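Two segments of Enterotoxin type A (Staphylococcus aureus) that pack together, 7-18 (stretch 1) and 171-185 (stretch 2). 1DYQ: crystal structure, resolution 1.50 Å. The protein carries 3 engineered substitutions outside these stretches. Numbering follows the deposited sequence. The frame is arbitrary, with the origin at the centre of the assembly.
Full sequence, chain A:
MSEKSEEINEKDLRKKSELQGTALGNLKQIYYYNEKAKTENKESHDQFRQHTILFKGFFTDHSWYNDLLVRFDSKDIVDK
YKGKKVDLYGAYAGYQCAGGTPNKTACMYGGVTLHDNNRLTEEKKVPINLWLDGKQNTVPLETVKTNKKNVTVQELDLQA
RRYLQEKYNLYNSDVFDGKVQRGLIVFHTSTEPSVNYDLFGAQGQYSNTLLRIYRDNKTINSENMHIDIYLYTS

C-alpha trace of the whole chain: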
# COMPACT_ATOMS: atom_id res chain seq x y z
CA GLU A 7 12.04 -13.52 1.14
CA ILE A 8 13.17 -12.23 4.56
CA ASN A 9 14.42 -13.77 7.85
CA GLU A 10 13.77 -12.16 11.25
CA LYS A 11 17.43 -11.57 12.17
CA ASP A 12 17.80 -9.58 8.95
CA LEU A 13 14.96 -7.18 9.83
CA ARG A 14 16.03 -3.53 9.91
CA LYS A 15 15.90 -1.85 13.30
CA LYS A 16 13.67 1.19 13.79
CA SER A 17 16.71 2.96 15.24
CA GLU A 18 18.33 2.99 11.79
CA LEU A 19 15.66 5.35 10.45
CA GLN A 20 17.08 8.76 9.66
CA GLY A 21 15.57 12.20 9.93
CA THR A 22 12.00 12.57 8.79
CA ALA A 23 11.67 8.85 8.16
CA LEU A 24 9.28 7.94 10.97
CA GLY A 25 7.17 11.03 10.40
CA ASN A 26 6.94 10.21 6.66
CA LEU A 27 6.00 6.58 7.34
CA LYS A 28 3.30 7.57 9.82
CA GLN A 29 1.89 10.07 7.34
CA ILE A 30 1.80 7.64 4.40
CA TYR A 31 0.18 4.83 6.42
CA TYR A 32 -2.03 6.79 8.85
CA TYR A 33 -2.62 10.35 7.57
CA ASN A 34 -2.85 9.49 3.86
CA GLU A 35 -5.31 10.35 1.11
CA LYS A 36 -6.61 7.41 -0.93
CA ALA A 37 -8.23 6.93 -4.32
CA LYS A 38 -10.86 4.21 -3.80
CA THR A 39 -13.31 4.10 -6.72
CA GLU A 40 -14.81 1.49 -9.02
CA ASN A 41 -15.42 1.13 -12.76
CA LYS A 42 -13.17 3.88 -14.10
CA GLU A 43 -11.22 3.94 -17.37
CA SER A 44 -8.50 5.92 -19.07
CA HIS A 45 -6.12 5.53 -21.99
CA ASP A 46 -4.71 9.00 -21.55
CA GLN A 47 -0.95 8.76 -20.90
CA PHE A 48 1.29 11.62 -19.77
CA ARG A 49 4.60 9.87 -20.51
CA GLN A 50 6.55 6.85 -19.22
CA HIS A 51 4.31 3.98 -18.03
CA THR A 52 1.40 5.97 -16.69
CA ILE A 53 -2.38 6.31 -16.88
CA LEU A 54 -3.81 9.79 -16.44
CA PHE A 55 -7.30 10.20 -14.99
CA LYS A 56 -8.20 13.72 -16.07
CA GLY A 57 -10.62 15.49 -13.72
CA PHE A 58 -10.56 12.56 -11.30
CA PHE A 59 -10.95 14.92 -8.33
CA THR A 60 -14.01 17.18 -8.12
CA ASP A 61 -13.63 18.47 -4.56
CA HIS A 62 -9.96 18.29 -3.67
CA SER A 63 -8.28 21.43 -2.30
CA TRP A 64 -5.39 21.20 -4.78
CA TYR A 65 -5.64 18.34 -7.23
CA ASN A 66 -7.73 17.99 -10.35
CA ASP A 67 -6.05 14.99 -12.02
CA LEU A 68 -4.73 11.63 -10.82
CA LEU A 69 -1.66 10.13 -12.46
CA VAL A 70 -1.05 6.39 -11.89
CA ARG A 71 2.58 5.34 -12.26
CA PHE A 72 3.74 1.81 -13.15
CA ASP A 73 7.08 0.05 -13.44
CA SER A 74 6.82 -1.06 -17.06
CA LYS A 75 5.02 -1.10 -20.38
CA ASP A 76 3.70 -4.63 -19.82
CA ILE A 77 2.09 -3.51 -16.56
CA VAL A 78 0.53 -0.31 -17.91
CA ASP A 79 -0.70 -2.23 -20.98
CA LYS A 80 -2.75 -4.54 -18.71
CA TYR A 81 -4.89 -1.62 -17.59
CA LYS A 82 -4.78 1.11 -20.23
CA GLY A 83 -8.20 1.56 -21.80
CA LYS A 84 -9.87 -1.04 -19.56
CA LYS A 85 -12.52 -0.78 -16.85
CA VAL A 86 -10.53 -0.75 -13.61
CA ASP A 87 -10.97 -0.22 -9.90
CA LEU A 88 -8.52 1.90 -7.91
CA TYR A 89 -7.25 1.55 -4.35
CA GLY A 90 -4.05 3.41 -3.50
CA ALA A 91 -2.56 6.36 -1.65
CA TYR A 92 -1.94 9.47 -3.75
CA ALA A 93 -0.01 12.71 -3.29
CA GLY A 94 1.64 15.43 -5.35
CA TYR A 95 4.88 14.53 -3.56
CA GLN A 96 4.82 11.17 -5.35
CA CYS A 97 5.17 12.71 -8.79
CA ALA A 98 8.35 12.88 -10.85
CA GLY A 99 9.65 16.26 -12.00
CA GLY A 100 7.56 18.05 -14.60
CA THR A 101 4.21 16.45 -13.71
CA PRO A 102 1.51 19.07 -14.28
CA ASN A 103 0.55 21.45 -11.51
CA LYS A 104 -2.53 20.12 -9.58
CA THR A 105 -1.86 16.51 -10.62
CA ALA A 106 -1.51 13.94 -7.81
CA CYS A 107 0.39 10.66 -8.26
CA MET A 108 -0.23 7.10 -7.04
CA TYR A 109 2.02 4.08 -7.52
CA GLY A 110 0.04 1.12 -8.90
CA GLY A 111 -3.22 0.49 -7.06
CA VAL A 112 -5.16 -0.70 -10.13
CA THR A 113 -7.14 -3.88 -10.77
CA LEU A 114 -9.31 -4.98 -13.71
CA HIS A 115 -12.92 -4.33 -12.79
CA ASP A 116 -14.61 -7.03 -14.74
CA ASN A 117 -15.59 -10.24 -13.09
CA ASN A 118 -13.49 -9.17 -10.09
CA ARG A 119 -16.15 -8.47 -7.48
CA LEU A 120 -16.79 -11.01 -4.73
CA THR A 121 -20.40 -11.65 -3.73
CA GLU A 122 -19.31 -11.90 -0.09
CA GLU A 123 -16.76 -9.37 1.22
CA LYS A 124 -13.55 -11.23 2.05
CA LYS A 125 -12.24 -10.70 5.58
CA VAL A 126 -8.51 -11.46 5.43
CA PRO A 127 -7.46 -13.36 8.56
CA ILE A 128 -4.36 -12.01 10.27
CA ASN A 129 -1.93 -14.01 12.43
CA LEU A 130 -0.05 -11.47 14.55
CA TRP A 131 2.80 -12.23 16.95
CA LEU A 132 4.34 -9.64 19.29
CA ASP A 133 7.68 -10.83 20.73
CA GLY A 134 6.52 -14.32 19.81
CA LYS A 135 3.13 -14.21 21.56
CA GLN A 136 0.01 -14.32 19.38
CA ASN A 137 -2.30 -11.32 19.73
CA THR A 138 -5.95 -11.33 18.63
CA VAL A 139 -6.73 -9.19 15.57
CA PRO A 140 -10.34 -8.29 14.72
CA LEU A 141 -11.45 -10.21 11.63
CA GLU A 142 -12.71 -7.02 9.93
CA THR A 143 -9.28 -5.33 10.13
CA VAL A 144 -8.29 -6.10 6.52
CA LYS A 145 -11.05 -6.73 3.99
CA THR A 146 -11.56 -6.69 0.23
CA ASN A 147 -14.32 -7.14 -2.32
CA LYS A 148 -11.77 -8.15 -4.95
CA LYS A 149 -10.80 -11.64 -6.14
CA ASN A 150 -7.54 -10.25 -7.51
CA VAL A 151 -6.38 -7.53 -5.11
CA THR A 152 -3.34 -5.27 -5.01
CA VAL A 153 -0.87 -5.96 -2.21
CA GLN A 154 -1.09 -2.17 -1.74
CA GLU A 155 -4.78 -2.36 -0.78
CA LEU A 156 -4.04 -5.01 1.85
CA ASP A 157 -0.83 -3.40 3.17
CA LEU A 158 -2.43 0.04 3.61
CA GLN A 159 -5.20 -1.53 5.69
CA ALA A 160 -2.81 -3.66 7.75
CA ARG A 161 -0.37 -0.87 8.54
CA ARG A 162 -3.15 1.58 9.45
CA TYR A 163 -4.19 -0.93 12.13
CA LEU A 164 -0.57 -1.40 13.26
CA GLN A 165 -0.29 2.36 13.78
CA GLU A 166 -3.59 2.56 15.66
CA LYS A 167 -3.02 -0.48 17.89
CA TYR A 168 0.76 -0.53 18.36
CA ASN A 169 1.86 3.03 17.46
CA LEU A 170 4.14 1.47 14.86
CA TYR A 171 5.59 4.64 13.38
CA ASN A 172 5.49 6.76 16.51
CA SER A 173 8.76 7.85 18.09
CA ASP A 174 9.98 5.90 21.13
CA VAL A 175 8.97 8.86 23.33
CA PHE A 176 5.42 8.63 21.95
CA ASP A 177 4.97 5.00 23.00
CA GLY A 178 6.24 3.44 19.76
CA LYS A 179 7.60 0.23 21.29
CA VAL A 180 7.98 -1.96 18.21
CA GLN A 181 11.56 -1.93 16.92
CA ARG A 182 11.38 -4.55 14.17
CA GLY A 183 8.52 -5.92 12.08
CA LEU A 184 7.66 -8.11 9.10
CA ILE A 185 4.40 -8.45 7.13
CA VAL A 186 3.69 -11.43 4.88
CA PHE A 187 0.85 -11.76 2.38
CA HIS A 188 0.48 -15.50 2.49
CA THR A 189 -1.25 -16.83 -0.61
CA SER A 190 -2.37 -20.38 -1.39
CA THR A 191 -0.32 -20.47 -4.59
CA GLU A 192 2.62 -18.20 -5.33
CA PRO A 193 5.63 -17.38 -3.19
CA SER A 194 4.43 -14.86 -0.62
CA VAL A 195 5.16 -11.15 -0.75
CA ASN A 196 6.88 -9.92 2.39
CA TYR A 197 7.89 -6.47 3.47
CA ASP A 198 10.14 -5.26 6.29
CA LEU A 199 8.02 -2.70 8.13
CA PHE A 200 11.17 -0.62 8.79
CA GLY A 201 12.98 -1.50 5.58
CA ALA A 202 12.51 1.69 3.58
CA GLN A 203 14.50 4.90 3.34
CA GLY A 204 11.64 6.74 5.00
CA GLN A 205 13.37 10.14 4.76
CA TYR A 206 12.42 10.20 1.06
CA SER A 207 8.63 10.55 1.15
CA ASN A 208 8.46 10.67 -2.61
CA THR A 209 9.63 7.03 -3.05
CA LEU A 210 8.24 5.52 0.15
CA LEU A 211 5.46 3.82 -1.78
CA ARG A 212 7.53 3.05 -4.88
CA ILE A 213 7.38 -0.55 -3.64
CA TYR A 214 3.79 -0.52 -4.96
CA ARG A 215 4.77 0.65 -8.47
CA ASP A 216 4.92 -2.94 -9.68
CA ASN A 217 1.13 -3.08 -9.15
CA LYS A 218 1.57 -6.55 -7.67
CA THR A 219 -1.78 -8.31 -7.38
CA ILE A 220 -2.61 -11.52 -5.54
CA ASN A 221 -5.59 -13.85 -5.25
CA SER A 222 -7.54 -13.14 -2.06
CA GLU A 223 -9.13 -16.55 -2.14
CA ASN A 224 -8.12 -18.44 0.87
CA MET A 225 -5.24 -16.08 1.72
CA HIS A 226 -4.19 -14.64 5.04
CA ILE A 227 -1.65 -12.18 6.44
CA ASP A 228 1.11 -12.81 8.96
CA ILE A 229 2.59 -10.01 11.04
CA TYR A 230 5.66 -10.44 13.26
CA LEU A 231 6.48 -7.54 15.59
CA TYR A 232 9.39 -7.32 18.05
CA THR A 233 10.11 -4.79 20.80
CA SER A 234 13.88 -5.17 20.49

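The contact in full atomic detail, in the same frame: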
# COMPACT_ATOMS: atom_id res chain seq x y z
N GLU A 7 10.74 -13.98 1.68
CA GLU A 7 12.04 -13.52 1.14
C GLU A 7 12.93 -12.95 2.23
O GLU A 7 14.10 -12.63 1.98
CB GLU A 7 11.87 -12.62 -0.06
CG GLU A 7 10.99 -11.45 -0.05
CD GLU A 7 9.56 -11.60 -0.49
OE1 GLU A 7 8.99 -10.65 -1.09
OE2 GLU A 7 8.95 -12.66 -0.19
N ILE A 8 12.43 -12.86 3.47
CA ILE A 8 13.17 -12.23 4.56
C ILE A 8 13.17 -12.99 5.88
O ILE A 8 12.10 -13.32 6.42
CB ILE A 8 12.50 -10.83 4.86
CG1 ILE A 8 12.66 -9.90 3.64
CG2 ILE A 8 13.25 -10.18 6.05
CD1 ILE A 8 11.77 -8.65 3.77
N ASN A 9 14.33 -13.13 6.53
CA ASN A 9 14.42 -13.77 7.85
C ASN A 9 14.39 -12.72 8.96
O ASN A 9 14.96 -11.63 8.80
CB ASN A 9 15.71 -14.58 7.96
CG ASN A 9 15.97 -15.18 9.32
OD1 ASN A 9 16.43 -14.52 10.24
ND2 ASN A 9 15.71 -16.49 9.46
N GLU A 10 13.89 -13.07 10.14
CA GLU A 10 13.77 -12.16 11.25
C GLU A 10 15.05 -11.51 11.71
O GLU A 10 15.00 -10.35 12.17
CB GLU A 10 13.07 -12.86 12.42
N LYS A 11 16.19 -12.19 11.67
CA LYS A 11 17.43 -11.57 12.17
C LYS A 11 17.96 -10.54 11.20
O LYS A 11 18.77 -9.68 11.56
CB LYS A 11 18.48 -12.58 12.55
CG LYS A 11 19.68 -12.02 13.31
CD LYS A 11 19.26 -10.99 14.34
CE LYS A 11 20.24 -10.92 15.50
NZ LYS A 11 20.41 -12.25 16.15
N ASP A 12 17.43 -10.53 9.97
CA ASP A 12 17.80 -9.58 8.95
C ASP A 12 16.86 -8.36 8.91
O ASP A 12 17.09 -7.49 8.07
CB ASP A 12 17.84 -10.24 7.58
CG ASP A 12 19.04 -11.14 7.37
OD1 ASP A 12 20.09 -10.91 8.01
OD2 ASP A 12 18.95 -12.07 6.53
N LEU A 13 15.89 -8.31 9.79
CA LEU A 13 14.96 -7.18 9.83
C LEU A 13 15.69 -5.92 10.27
O LEU A 13 16.50 -5.94 11.20
CB LEU A 13 13.78 -7.45 10.74
CG LEU A 13 12.71 -8.46 10.30
CD1 LEU A 13 11.72 -8.71 11.43
CD2 LEU A 13 11.96 -7.92 9.07
N ARG A 14 15.40 -4.82 9.59
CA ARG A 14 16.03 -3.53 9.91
C ARG A 14 15.45 -2.98 11.19
O ARG A 14 14.28 -3.10 11.50
CB ARG A 14 15.82 -2.56 8.74
CG ARG A 14 16.49 -1.19 8.94
CD ARG A 14 16.72 -0.59 7.54
NE ARG A 14 17.23 0.75 7.55
CZ ARG A 14 16.54 1.85 7.26
NH1 ARG A 14 15.26 1.77 6.98
NH2 ARG A 14 17.16 3.03 7.27
N LYS A 15 16.34 -2.43 12.04
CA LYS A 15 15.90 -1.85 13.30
C LYS A 15 15.32 -0.45 13.08
O LYS A 15 15.87 0.35 12.31
CB LYS A 15 17.08 -1.75 14.28
CG LYS A 15 17.99 -2.96 14.29
CD LYS A 15 17.58 -4.02 15.28
CE LYS A 15 18.75 -4.98 15.57
NZ LYS A 15 19.92 -4.25 16.11
N LYS A 16 14.29 -0.12 13.82
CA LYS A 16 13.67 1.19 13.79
C LYS A 16 14.66 2.31 14.08
O LYS A 16 14.58 3.41 13.55
CB LYS A 16 12.53 1.22 14.82
CG LYS A 16 11.97 2.64 15.03
CD LYS A 16 10.97 2.55 16.19
CE LYS A 16 10.33 3.86 16.50
NZ LYS A 16 9.41 3.82 17.67
N SER A 17 15.70 2.01 14.89
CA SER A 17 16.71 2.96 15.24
C SER A 17 17.59 3.39 14.08
O SER A 17 18.33 4.38 14.19
CB SER A 17 17.62 2.34 16.35
OG SER A 17 18.31 1.23 15.86
N GLU A 18 17.54 2.67 12.97
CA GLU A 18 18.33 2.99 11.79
C GLU A 18 17.67 4.11 10.97
O GLU A 18 18.29 4.67 10.06
CB GLU A 18 18.49 1.76 10.90
CG GLU A 18 19.37 0.67 11.52
CD GLU A 18 20.84 1.05 11.51
OE1 GLU A 18 21.34 1.49 10.44
OE2 GLU A 18 21.49 0.92 12.56
N TYR A 171 4.68 3.62 13.89
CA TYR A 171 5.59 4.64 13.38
C TYR A 171 5.65 5.86 14.25
O TYR A 171 6.09 6.93 13.82
CB TYR A 171 5.27 4.94 11.91
CG TYR A 171 5.45 3.77 10.97
CD1 TYR A 171 6.64 3.06 10.90
CD2 TYR A 171 4.39 3.37 10.15
CE1 TYR A 171 6.79 1.98 10.02
CE2 TYR A 171 4.54 2.31 9.26
CZ TYR A 171 5.73 1.63 9.21
OH TYR A 171 5.88 0.57 8.34
N ASN A 172 5.26 5.70 15.53
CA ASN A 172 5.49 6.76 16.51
C ASN A 172 6.95 6.71 16.97
O ASN A 172 7.60 5.66 16.92
CB ASN A 172 4.61 6.59 17.76
CG ASN A 172 3.25 7.21 17.60
OD1 ASN A 172 2.87 7.54 16.46
ND2 ASN A 172 2.51 7.38 18.68
N SER A 173 7.44 7.83 17.46
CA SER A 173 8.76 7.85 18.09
C SER A 173 8.71 6.99 19.37
O SER A 173 7.65 6.76 19.92
CB SER A 173 9.14 9.28 18.48
OG SER A 173 8.22 9.79 19.42
N ASP A 174 9.89 6.61 19.85
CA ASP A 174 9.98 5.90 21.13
C ASP A 174 9.39 6.73 22.25
O ASP A 174 8.58 6.18 23.03
CB ASP A 174 11.41 5.49 21.42
CG ASP A 174 12.06 4.51 20.50
OD1 ASP A 174 11.38 3.80 19.71
OD2 ASP A 174 13.32 4.37 20.54
N VAL A 175 9.59 8.05 22.29
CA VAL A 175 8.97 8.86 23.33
C VAL A 175 7.46 8.89 23.25
O VAL A 175 6.78 9.22 24.24
CB VAL A 175 9.49 10.29 23.45
CG1 VAL A 175 11.00 10.39 23.35
CG2 VAL A 175 8.84 11.21 22.42
N PHE A 176 6.88 8.66 22.06
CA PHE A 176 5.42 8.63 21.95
C PHE A 176 4.86 7.23 21.90
O PHE A 176 3.91 6.90 21.17
CB PHE A 176 4.92 9.45 20.78
CG PHE A 176 5.02 10.94 21.02
CD1 PHE A 176 4.47 11.52 22.14
CD2 PHE A 176 5.70 11.74 20.12
CE1 PHE A 176 4.57 12.88 22.37
CE2 PHE A 176 5.80 13.11 20.33
CZ PHE A 176 5.25 13.67 21.46
N ASP A 177 5.36 6.35 22.76
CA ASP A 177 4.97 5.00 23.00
C ASP A 177 5.10 4.05 21.81
O ASP A 177 4.45 3.00 21.76
CB ASP A 177 3.61 4.85 23.67
CG ASP A 177 3.45 3.57 24.47
OD1 ASP A 177 4.37 3.17 25.21
OD2 ASP A 177 2.36 2.95 24.37
N GLY A 178 6.01 4.36 20.90
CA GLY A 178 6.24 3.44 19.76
C GLY A 178 7.25 2.38 20.22
O GLY A 178 8.45 2.61 20.16
N LYS A 179 6.73 1.25 20.72
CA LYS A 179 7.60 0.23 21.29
C LYS A 179 8.18 -0.76 20.33
O LYS A 179 9.22 -1.41 20.61
CB LYS A 179 6.87 -0.50 22.43
CG LYS A 179 6.36 0.39 23.54
CD LYS A 179 7.49 1.07 24.30
CE LYS A 179 7.04 2.31 25.03
NZ LYS A 179 6.72 2.09 26.46
N VAL A 180 7.54 -0.99 19.19
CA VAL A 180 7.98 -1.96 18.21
C VAL A 180 9.24 -1.46 17.48
O VAL A 180 9.27 -0.32 17.05
CB VAL A 180 6.87 -2.22 17.17
CG1 VAL A 180 7.34 -3.15 16.06
CG2 VAL A 180 5.63 -2.78 17.85
N GLN A 181 10.27 -2.28 17.47
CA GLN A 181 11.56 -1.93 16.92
C GLN A 181 11.89 -2.65 15.64
O GLN A 181 12.82 -2.27 14.92
CB GLN A 181 12.69 -2.13 17.96
CG GLN A 181 12.46 -1.38 19.26
CD GLN A 181 12.46 0.14 19.09
OE1 GLN A 181 13.27 0.66 18.34
NE2 GLN A 181 11.53 0.78 19.76
N ARG A 182 11.24 -3.80 15.40
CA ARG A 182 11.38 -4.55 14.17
C ARG A 182 10.01 -5.14 13.79
O ARG A 182 9.19 -5.41 14.64
CB ARG A 182 12.35 -5.73 14.31
CG ARG A 182 13.78 -5.36 14.62
CD ARG A 182 14.67 -6.60 14.74
NE ARG A 182 14.28 -7.42 15.88
CZ ARG A 182 14.26 -8.76 15.88
NH1 ARG A 182 14.59 -9.43 14.80
NH2 ARG A 182 13.90 -9.41 16.97
N GLY A 183 9.82 -5.35 12.48
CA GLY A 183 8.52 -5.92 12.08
C GLY A 183 8.51 -6.38 10.63
O GLY A 183 9.23 -5.86 9.79
N LEU A 184 7.77 -7.46 10.41
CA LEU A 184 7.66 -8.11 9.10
C LEU A 184 6.18 -8.40 8.80
O LEU A 184 5.40 -8.76 9.67
CB LEU A 184 8.39 -9.47 9.16
CG LEU A 184 8.16 -10.39 7.95
CD1 LEU A 184 8.86 -9.83 6.73
CD2 LEU A 184 8.74 -11.78 8.26
N ILE A 185 5.76 -8.10 7.55
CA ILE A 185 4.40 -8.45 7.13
C ILE A 185 4.49 -9.35 5.90
O ILE A 185 5.32 -9.17 5.02
CB ILE A 185 3.54 -7.22 6.83
CG1 ILE A 185 2.10 -7.65 6.45
CG2 ILE A 185 4.15 -6.38 5.72
CD1 ILE A 185 1.09 -6.50 6.61
O HOH W 1 11.98 -4.40 10.89
O HOH W 2 7.52 1.77 17.00
O HOH W 3 15.69 -0.16 17.07

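A segment with no more than two short 3-10 turns can be fastened to a protein by a few well-placed side chains and one backbone hydrogen bond, and residues 7-18 of enterotoxin type A illustrate the principle. They pack against residues 171-185, more than 150 positions later in the chain, and the contact buries 617 Å² summed over both sides.

The apolar part comes first. Ile 8 points toward the second stretch, and its CB lies 4.2 Å from CD1 of Leu 184, a residue of the strand that begins at Arg 182. Asn 9 turns away; its OD1 accepts a hydrogen bond from the backbone N of Lys 11 at 2.7 Å, at the start of the short 3-10 turn of residues 10-12. That turn brings the carbonyl O of Glu 10 to 2.8 Å from NH1 of Arg 182, at the edge of the guanidinium and near its plane. Leu 13 then returns to the interface. Buried and directed toward the strand, it sets CD2 3.9 Å from CB of Leu 184 and 3.5 Å from O of Gly 183. Branched aliphatic side chains suit this site, where Leu 184 also points across the contact.

Beyond Leu 13 the backbone joins in. The CA-to-CB bond of Arg 14 points away, but water 1 accepts a hydrogen bond from N of Gly 183 (2.8 Å) and lies 2.7 Å from O of Arg 14, so it can link the two main chains. At Lys 15, CA makes a CA-H...O contact with O of Gln 181 at 3.5 Å, and CD lies 3.9 Å from CD of Arg 182, an aliphatic part of the arginine. The same carbonyl O of Gln 181 accepts the direct backbone hydrogen bond from N of Lys 16, at 2.8 Å.

Lys 16 is the anchor, with the largest covered area of any residue here. All four of its chi angles are t, so the chain is fully extended and carries the ammonium deep into the loop of the second stretch. There four oxygens surround NZ: O of Asn 172 (2.7 Å), OD1 of Asp 174 (2.8 Å, a salt bridge), O of Gly 178 (2.9 Å, a weak bond) and water 2 (2.9 Å). With three protons, NZ cannot give each its own. Water 2 also donates to O of Val 180 at 2.7 Å. Gly 178 leaves room for this: a CB there would lie 2.8 Å from NZ of Lys 16. Gln 181 supports the pocket, its NE2 donating to OD1 of Asp 174 at 3.0 Å.

Finally, water 3 joins N of Ser 17 (3.1 Å) to OE1 of Gln 181 (2.9 Å).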